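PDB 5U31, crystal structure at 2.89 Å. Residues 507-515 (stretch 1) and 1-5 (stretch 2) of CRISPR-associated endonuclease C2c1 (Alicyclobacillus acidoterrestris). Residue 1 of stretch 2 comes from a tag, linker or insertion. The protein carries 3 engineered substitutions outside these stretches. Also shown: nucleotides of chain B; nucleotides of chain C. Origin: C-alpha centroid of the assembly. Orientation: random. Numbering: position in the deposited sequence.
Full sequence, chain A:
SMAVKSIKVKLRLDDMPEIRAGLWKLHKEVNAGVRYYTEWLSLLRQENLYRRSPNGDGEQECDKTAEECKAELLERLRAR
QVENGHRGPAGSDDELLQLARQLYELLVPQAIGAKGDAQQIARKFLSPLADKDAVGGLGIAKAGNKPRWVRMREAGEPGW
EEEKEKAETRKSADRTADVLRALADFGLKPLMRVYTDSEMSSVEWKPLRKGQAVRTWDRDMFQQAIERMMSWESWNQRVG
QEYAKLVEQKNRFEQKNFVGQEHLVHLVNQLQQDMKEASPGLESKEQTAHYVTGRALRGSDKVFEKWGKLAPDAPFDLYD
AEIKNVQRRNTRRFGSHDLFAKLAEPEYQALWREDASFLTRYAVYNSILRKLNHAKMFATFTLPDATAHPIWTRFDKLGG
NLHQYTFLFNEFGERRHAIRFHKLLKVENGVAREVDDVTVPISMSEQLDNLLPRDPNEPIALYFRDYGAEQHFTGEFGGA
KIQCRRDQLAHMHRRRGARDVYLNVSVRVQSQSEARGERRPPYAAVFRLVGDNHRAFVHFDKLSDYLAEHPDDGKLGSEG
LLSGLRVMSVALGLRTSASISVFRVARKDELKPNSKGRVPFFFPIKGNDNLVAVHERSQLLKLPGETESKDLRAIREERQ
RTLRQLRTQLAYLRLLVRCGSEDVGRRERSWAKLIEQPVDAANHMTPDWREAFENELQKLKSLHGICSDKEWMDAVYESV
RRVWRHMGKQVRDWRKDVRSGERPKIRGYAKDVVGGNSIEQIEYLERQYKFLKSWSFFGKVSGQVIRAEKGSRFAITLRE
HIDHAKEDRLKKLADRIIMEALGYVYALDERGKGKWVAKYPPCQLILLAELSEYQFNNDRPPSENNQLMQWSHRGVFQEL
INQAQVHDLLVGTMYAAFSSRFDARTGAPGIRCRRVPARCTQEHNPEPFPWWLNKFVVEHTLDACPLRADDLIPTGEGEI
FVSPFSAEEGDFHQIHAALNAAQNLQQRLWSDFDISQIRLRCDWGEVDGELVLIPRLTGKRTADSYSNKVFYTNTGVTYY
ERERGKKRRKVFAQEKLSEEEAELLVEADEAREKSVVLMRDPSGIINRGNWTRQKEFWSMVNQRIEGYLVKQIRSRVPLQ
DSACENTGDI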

# COMPACT_ATOMS: atom_id res chain seq x y z
N VAL A 507 -9.21 -11.77 19.78
CA VAL A 507 -10.06 -11.12 20.76
C VAL A 507 -11.14 -10.35 20.01
O VAL A 507 -10.83 -9.59 19.09
CB VAL A 507 -9.27 -10.18 21.68
CG1 VAL A 507 -10.14 -9.72 22.83
CG2 VAL A 507 -8.01 -10.86 22.19
N ARG A 508 -12.39 -10.57 20.39
CA ARG A 508 -13.51 -9.83 19.81
C ARG A 508 -13.92 -8.75 20.80
O ARG A 508 -14.29 -9.05 21.93
CB ARG A 508 -14.69 -10.76 19.51
CG ARG A 508 -14.29 -12.11 18.95
CD ARG A 508 -15.50 -12.91 18.49
NE ARG A 508 -15.86 -12.58 17.11
CZ ARG A 508 -15.28 -13.13 16.05
NH1 ARG A 508 -15.66 -12.77 14.83
NH2 ARG A 508 -14.32 -14.03 16.21
N VAL A 509 -13.85 -7.49 20.36
CA VAL A 509 -14.06 -6.34 21.22
C VAL A 509 -15.30 -5.60 20.74
O VAL A 509 -15.43 -5.30 19.54
CB VAL A 509 -12.84 -5.41 21.23
CG1 VAL A 509 -13.06 -4.27 22.20
CG2 VAL A 509 -11.59 -6.18 21.61
N GLN A 510 -16.20 -5.29 21.67
CA GLN A 510 -17.49 -4.68 21.37
C GLN A 510 -17.41 -3.18 21.60
O GLN A 510 -17.07 -2.73 22.70
CB GLN A 510 -18.58 -5.31 22.23
CG GLN A 510 -20.00 -5.00 21.82
CD GLN A 510 -21.02 -5.86 22.55
OE1 GLN A 510 -20.77 -6.33 23.66
NE2 GLN A 510 -22.17 -6.08 21.93
N SER A 511 -17.73 -2.40 20.56
CA SER A 511 -17.68 -0.95 20.65
C SER A 511 -18.85 -0.42 21.47
O SER A 511 -19.88 -1.08 21.62
CB SER A 511 -17.68 -0.33 19.26
OG SER A 511 -18.96 -0.44 18.67
N GLN A 512 -18.68 0.80 22.00
CA GLN A 512 -19.72 1.39 22.84
C GLN A 512 -21.06 1.45 22.11
O GLN A 512 -22.11 1.23 22.71
CB GLN A 512 -19.30 2.78 23.30
CG GLN A 512 -18.04 2.79 24.13
CD GLN A 512 -17.72 4.17 24.65
OE1 GLN A 512 -18.49 5.11 24.45
NE2 GLN A 512 -16.59 4.30 25.33
N SER A 513 -21.03 1.75 20.80
CA SER A 513 -22.25 1.69 20.01
C SER A 513 -22.80 0.27 19.96
O SER A 513 -23.98 0.04 20.25
CB SER A 513 -22.00 2.21 18.60
OG SER A 513 -23.01 1.78 17.71
N GLU A 514 -21.96 -0.70 19.60
CA GLU A 514 -22.41 -2.08 19.55
C GLU A 514 -23.00 -2.53 20.88
O GLU A 514 -23.98 -3.28 20.90
CB GLU A 514 -21.26 -3.00 19.14
CG GLU A 514 -20.84 -2.86 17.68
CD GLU A 514 -19.58 -3.63 17.36
OE1 GLU A 514 -18.47 -3.11 17.62
OE2 GLU A 514 -19.70 -4.76 16.84
N ALA A 515 -22.43 -2.06 22.00
CA ALA A 515 -22.94 -2.45 23.30
C ALA A 515 -24.37 -1.97 23.53
O ALA A 515 -25.09 -2.57 24.33
CB ALA A 515 -22.03 -1.92 24.40
P C B 93 -4.19 -3.50 17.72
OP1 C B 93 -4.98 -2.28 17.46
OP2 C B 93 -3.99 -3.96 19.11
O5' C B 93 -4.82 -4.68 16.86
C5' C B 93 -4.42 -6.04 17.07
C4' C B 93 -4.05 -6.73 15.78
O4' C B 93 -5.22 -7.38 15.19
C3' C B 93 -3.45 -5.85 14.68
O3' C B 93 -2.46 -6.59 13.98
C2' C B 93 -4.64 -5.68 13.73
O2' C B 93 -4.29 -5.34 12.40
C1' C B 93 -5.25 -7.07 13.81
N1 C B 93 -6.60 -7.23 13.25
C2 C B 93 -7.11 -8.52 13.11
O2 C B 93 -6.45 -9.49 13.54
N3 C B 93 -8.33 -8.70 12.55
C4 C B 93 -9.01 -7.65 12.12
N4 C B 93 -10.21 -7.87 11.58
C5 C B 93 -8.50 -6.32 12.21
C6 C B 93 -7.29 -6.16 12.77
P DG C 20 -13.70 -19.31 10.51
OP1 DG C 20 -14.20 -20.61 10.99
OP2 DG C 20 -14.64 -18.26 10.06
O5' DG C 20 -12.80 -18.64 11.65
C5' DG C 20 -11.75 -19.39 12.24
C4' DG C 20 -10.99 -18.55 13.25
O4' DG C 20 -10.07 -17.67 12.58
C3' DG C 20 -11.84 -17.63 14.10
O3' DG C 20 -12.45 -18.36 15.17
C2' DG C 20 -10.77 -16.67 14.61
C1' DG C 20 -9.86 -16.52 13.39
N9 DG C 20 -10.14 -15.32 12.61
C8 DG C 20 -11.05 -15.19 11.59
N7 DG C 20 -11.11 -13.99 11.09
C5 DG C 20 -10.17 -13.27 11.84
C6 DG C 20 -9.78 -11.91 11.75
O6 DG C 20 -10.20 -11.04 10.98
N1 DG C 20 -8.80 -11.60 12.69
C2 DG C 20 -8.27 -12.48 13.60
N2 DG C 20 -7.33 -12.00 14.42
N3 DG C 20 -8.62 -13.76 13.69
C4 DG C 20 -9.58 -14.08 12.78
P DG C 21 -13.69 -17.74 15.99
OP1 DG C 21 -13.56 -16.27 16.04
OP2 DG C 21 -13.83 -18.50 17.25
O5' DG C 21 -14.95 -18.09 15.09
C5' DG C 21 -15.58 -19.37 15.21
C4' DG C 21 -17.08 -19.22 15.07
O4' DG C 21 -17.55 -19.97 13.92
C3' DG C 21 -17.90 -19.68 16.26
O3' DG C 21 -18.79 -18.66 16.64
C2' DG C 21 -18.65 -20.91 15.73
C1' DG C 21 -18.77 -20.56 14.26
N9 DG C 21 -18.97 -21.70 13.39
C8 DG C 21 -18.02 -22.58 12.94
N7 DG C 21 -18.49 -23.50 12.14
C5 DG C 21 -19.85 -23.21 12.06
C6 DG C 21 -20.88 -23.86 11.35
O6 DG C 21 -20.80 -24.86 10.62
N1 DG C 21 -22.11 -23.25 11.55
C2 DG C 21 -22.32 -22.14 12.33
N2 DG C 21 -23.58 -21.70 12.40
N3 DG C 21 -21.37 -21.51 12.99
C4 DG C 21 -20.16 -22.10 12.82
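Stretch 2 (1-5) SMAVK

Just after the tag-derived Ser1, a β-strand pairs with a segment some five hundred residues downstream, and the joint lies against nucleotides of chains B and C. Residues 3-5 run antiparallel to 507-510, their N-to-C directions 145° apart and their axes approaching to 4.7 Å. Both backbones are extended, and the bonds give the register. Around Val507 and Lys5 the pairing is reciprocal, with Val507 N to Lys5 O at 2.6 Å and Lys5 N to Val507 O at 2.7 Å; Val509 N adds a nearly straight bond to Ala3 O at 2.8 Å. Next to the Val507-Lys5 pair, Arg508 and Val4 form a non-hydrogen-bonded pair, CA to CA 4.5 Å, and their side chains share a face, so Val4 CG2 lies over the Arg508 guanidinium, 3.6 Å from NH1. Val4 CG1 also comes within 3.4 Å of DG20 N1. Val507, Val509, Ala3 and Lys5 point to the other face; the end of the Lys5 side chain leads away from stretch 1, its NZ making a weak 3.4 Å hydrogen bond to C93 OP1. Before the strand, selenomethionine Met2 has the largest area covered by the other stretch: its CE packs 3.7 Å from Arg508 CB and 3.6 Å from Gln510 CB. The rule: backbone bonds hold the pairing, leaving side chains on each face free to meet different neighbours.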

# COMPACT_ATOMS: atom_id res chain seq x y z
N SER A 1 -18.53 -7.58 11.59
CA SER A 1 -19.53 -6.78 12.29
C SER A 1 -19.01 -6.30 13.64
O SER A 1 -19.44 -5.27 14.15
CB SER A 1 -20.82 -7.59 12.48
OG SER A 1 -20.60 -8.73 13.29
N MSE A 2 -18.07 -7.06 14.20
CA MSE A 2 -17.47 -6.73 15.49
C MSE A 2 -15.96 -6.70 15.36
O MSE A 2 -15.37 -7.50 14.64
CB MSE A 2 -17.91 -7.73 16.56
CG MSE A 2 -17.33 -7.51 17.95
SE MSE A 2 -18.49 -8.32 19.29
CE MSE A 2 -17.28 -8.40 20.81
N ALA A 3 -15.32 -5.76 16.07
CA ALA A 3 -13.88 -5.58 15.95
C ALA A 3 -13.14 -6.80 16.47
O ALA A 3 -13.29 -7.18 17.63
CB ALA A 3 -13.45 -4.33 16.70
N VAL A 4 -12.34 -7.42 15.61
CA VAL A 4 -11.51 -8.57 15.96
C VAL A 4 -10.07 -8.10 16.03
O VAL A 4 -9.59 -7.42 15.11
CB VAL A 4 -11.69 -9.72 14.97
CG1 VAL A 4 -10.81 -10.90 15.35
CG2 VAL A 4 -13.15 -10.15 14.89
N LYS A 5 -9.38 -8.45 17.11
CA LYS A 5 -7.97 -8.10 17.29
C LYS A 5 -7.20 -9.35 17.67
O LYS A 5 -7.71 -10.21 18.40
CB LYS A 5 -7.79 -7.03 18.37
CG LYS A 5 -8.65 -5.81 18.16
CD LYS A 5 -8.13 -4.61 18.92
CE LYS A 5 -8.57 -3.33 18.21
NZ LYS A 5 -8.05 -2.09 18.86